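Local coordinates for protein HIRA (Homo sapiens, PDB 5YJE) that works with ASF1A as a histone chaperone that promotes chromatin assembly independent of DNA replication and represses histone gene transcription, at residues P44-F50 with R95-A99. Sequence-based numbering, arbitrary orientation.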
ATOM      1  N   PRO B  44     -18.012 -23.750   2.927  1.00 49.16           N
ATOM      2  CA  PRO B  44     -19.060 -24.309   3.790  1.00 47.64           C
ATOM      3  C   PRO B  44     -20.338 -24.589   3.005  1.00 44.20           C
ATOM      4  O   PRO B  44     -20.718 -23.836   2.097  1.00 43.50           O
ATOM      5  CB  PRO B  44     -19.270 -23.219   4.856  1.00 45.15           C
ATOM      6  CG  PRO B  44     -18.046 -22.340   4.770  1.00 41.30           C
ATOM      7  CD  PRO B  44     -17.652 -22.380   3.331  1.00 43.12           C
ATOM      8  N   SER B  45     -20.975 -25.714   3.333  1.00 49.42           N
ATOM      9  CA  SER B  45     -22.221 -26.092   2.672  1.00 52.79           C
ATOM     10  C   SER B  45     -23.360 -25.174   3.110  1.00 48.88           C
ATOM     11  O   SER B  45     -23.414 -24.759   4.277  1.00 48.37           O
ATOM     12  CB  SER B  45     -22.582 -27.546   2.981  1.00 51.42           C
ATOM     13  OG  SER B  45     -21.494 -28.405   2.717  1.00 61.97           O
ATOM     14  N   PRO B  46     -24.268 -24.827   2.198  1.00 48.48           N
ATOM     15  CA  PRO B  46     -25.528 -24.188   2.610  1.00 52.04           C
ATOM     16  C   PRO B  46     -26.286 -25.072   3.591  1.00 52.36           C
ATOM     17  O   PRO B  46     -26.480 -26.262   3.355  1.00 57.00           O
ATOM     18  CB  PRO B  46     -26.296 -24.024   1.291  1.00 49.92           C
ATOM     19  CG  PRO B  46     -25.251 -24.041   0.225  1.00 55.58           C
ATOM     20  CD  PRO B  46     -24.155 -24.949   0.733  1.00 47.14           C
ATOM     21  N   GLN B  47     -26.691 -24.481   4.713  1.00 54.51           N
ATOM     22  CA  GLN B  47     -27.545 -25.128   5.694  1.00 49.28           C
ATOM     23  C   GLN B  47     -28.780 -24.276   5.936  1.00 52.21           C
ATOM     24  O   GLN B  47     -28.730 -23.046   5.830  1.00 55.27           O
ATOM     25  CB  GLN B  47     -26.844 -25.320   7.022  1.00 45.03           C
ATOM     26  CG  GLN B  47     -25.449 -25.839   6.951  1.00 45.42           C
ATOM     27  CD  GLN B  47     -24.863 -25.931   8.341  1.00 47.75           C
ATOM     28  OE1 GLN B  47     -25.380 -26.659   9.193  1.00 61.16           O
ATOM     29  NE2 GLN B  47     -23.832 -25.150   8.604  1.00 48.97           N
ATOM     30  N   ARG B  48     -29.892 -24.931   6.274  1.00 53.09           N
ATOM     31  CA  ARG B  48     -31.092 -24.179   6.635  1.00 55.57           C
ATOM     32  C   ARG B  48     -30.864 -23.384   7.913  1.00 52.52           C
ATOM     33  O   ARG B  48     -31.249 -22.213   8.006  1.00 54.19           O
ATOM     34  CB  ARG B  48     -32.297 -25.118   6.793  1.00 52.02           C
ATOM     35  N   ALA B  49     -30.228 -23.998   8.902  1.00 48.69           N
ATOM     36  CA  ALA B  49     -29.944 -23.332  10.157  1.00 46.14           C
ATOM     37  C   ALA B  49     -28.639 -23.880  10.693  1.00 49.22           C
ATOM     38  O   ALA B  49     -28.227 -24.986  10.339  1.00 56.79           O
ATOM     39  CB  ALA B  49     -31.064 -23.538  11.180  1.00 44.95           C
ATOM     40  N   PHE B  50     -27.966 -23.072  11.505  1.00 47.53           N
ATOM     41  CA  PHE B  50     -26.823 -23.515  12.283  1.00 42.42           C
ATOM     42  C   PHE B  50     -26.613 -22.495  13.389  1.00 47.96           C
ATOM     43  O   PHE B  50     -27.026 -21.336  13.279  1.00 49.69           O
ATOM     44  CB  PHE B  50     -25.549 -23.702  11.425  1.00 48.59           C
ATOM     45  CG  PHE B  50     -24.927 -22.411  10.892  1.00 46.90           C
ATOM     46  CD1 PHE B  50     -24.063 -21.654  11.682  1.00 43.26           C
ATOM     47  CD2 PHE B  50     -25.161 -21.997   9.582  1.00 46.24           C
ATOM     48  CE1 PHE B  50     -23.473 -20.482  11.202  1.00 43.74           C
ATOM     49  CE2 PHE B  50     -24.576 -20.815   9.073  1.00 47.79           C
ATOM     50  CZ  PHE B  50     -23.723 -20.055   9.886  1.00 46.34           C
ATOM     51  N   ARG B  95     -27.999 -16.161   1.672  1.00 45.65           N
ATOM     52  CA  ARG B  95     -27.742 -17.202   2.664  1.00 46.11           C
ATOM     53  C   ARG B  95     -26.389 -17.001   3.345  1.00 42.13           C
ATOM     54  O   ARG B  95     -25.374 -16.760   2.689  1.00 41.29           O
ATOM     55  CB  ARG B  95     -27.805 -18.582   2.012  1.00 49.83           C
ATOM     56  CG  ARG B  95     -29.073 -18.789   1.223  1.00 58.58           C
ATOM     57  CD  ARG B  95     -29.726 -20.138   1.491  1.00 61.64           C
ATOM     58  NE  ARG B  95     -29.058 -21.275   0.860  1.00 66.31           N
ATOM     59  CZ  ARG B  95     -28.995 -21.472  -0.452  1.00 64.90           C
ATOM     60  NH1 ARG B  95     -28.392 -22.551  -0.936  1.00 66.81           N
ATOM     61  NH2 ARG B  95     -29.515 -20.581  -1.285  1.00 68.22           N
ATOM     62  N   ILE B  96     -26.391 -17.089   4.668  1.00 38.97           N
ATOM     63  CA  ILE B  96     -25.164 -17.048   5.454  1.00 42.37           C
ATOM     64  C   ILE B  96     -24.524 -18.436   5.469  1.00 42.93           C
ATOM     65  O   ILE B  96     -25.155 -19.419   5.874  1.00 43.77           O
ATOM     66  CB  ILE B  96     -25.443 -16.547   6.876  1.00 37.92           C
ATOM     67  CG1 ILE B  96     -26.026 -15.131   6.808  1.00 40.99           C
ATOM     68  CG2 ILE B  96     -24.153 -16.582   7.715  1.00 38.93           C
ATOM     69  CD1 ILE B  96     -26.786 -14.697   8.050  1.00 41.15           C
ATOM     70  N   LEU B  97     -23.266 -18.509   5.021  1.00 42.58           N
ATOM     71  CA  LEU B  97     -22.485 -19.739   4.940  1.00 38.02           C
ATOM     72  C   LEU B  97     -21.662 -19.974   6.197  1.00 39.37           C
ATOM     73  O   LEU B  97     -21.641 -21.093   6.723  1.00 41.38           O
ATOM     74  CB  LEU B  97     -21.569 -19.702   3.718  1.00 42.14           C
ATOM     75  CG  LEU B  97     -22.262 -19.751   2.365  1.00 44.96           C
ATOM     76  CD1 LEU B  97     -21.267 -19.577   1.178  1.00 34.03           C
ATOM     77  CD2 LEU B  97     -23.053 -21.072   2.270  1.00 41.11           C
ATOM     78  N   THR B  98     -20.975 -18.949   6.703  1.00 38.66           N
ATOM     79  CA  THR B  98     -20.279 -19.150   7.972  1.00 35.40           C
ATOM     80  C   THR B  98     -20.239 -17.823   8.702  1.00 37.17           C
ATOM     81  O   THR B  98     -20.691 -16.800   8.192  1.00 38.64           O
ATOM     82  CB  THR B  98     -18.857 -19.755   7.789  1.00 41.55           C
ATOM     83  OG1 THR B  98     -18.257 -19.965   9.072  1.00 40.98           O
ATOM     84  CG2 THR B  98     -17.905 -18.843   6.990  1.00 35.39           C
ATOM     85  N   ALA B  99     -19.663 -17.837   9.898  1.00 38.92           N
ATOM     86  CA  ALA B  99     -19.682 -16.652  10.737  1.00 42.26           C
ATOM     87  C   ALA B  99     -18.535 -16.725  11.734  1.00 39.64           C
ATOM     88  O   ALA B  99     -18.008 -17.799  12.019  1.00 42.93           O
ATOM     89  CB  ALA B  99     -21.032 -16.513  11.457  1.00 37.02           C
TER
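Leu97 meets the proline-rich run ahead of strand 49-53 chiefly through its CD2 methyl. This CD2 lies 3.6 Å from Pro44 O and 4.2 Å from Pro46 CG. Leu97 CG stands beside the backbone N and anti to the carbonyl carbon (chi1 -68°); chi2 sends CD1 on as the extended branch and turns CD2 to the prolines. Leu97 CB packs on Pro44 CB at 4.4 Å. Pro46 CB sits at the edge of the Arg95 guanidinium, 3.4 Å from Arg95 NH1. Pro44 also packs on Thr98, with its CG 4.1 Å from Thr98 CB. Both of these residues touch Ile135 of the next sheet.

Phe50 CG sits between the backbone N and the carbonyl carbon (chi1 70°), which sets the ring against strand 96-101. Ile96 O lies at the ring edge, in its plane, 3.5 Å from Phe50 CE2. Phe50 CZ reaches Ile96 CG2 at 4.1 Å. Thr98 CA lies obliquely to the ring, 4.0 Å from Phe50 CZ. With an alanine here, Ile96 CG2 would probably lose its aromatic neighbour and a gap would open beside the backbone of Ile96 to Thr98.

Strands 49-53 and 96-101 belong to successive four-stranded antiparallel sheets, consistent with neighbouring blades of a beta-propeller-like domain in this C-terminal part of HIRA. Leu97 and Thr98 form a classic beta bulge opposite Ala109.

No hydrogen bond links the two segments directly. Asn66 of strand 60-71 bridges them, with OD1 accepting from Ile96 N and ND2 donating to Gln47 O. The charge of Arg95 is met by Glu111 in a salt bridge through NH2.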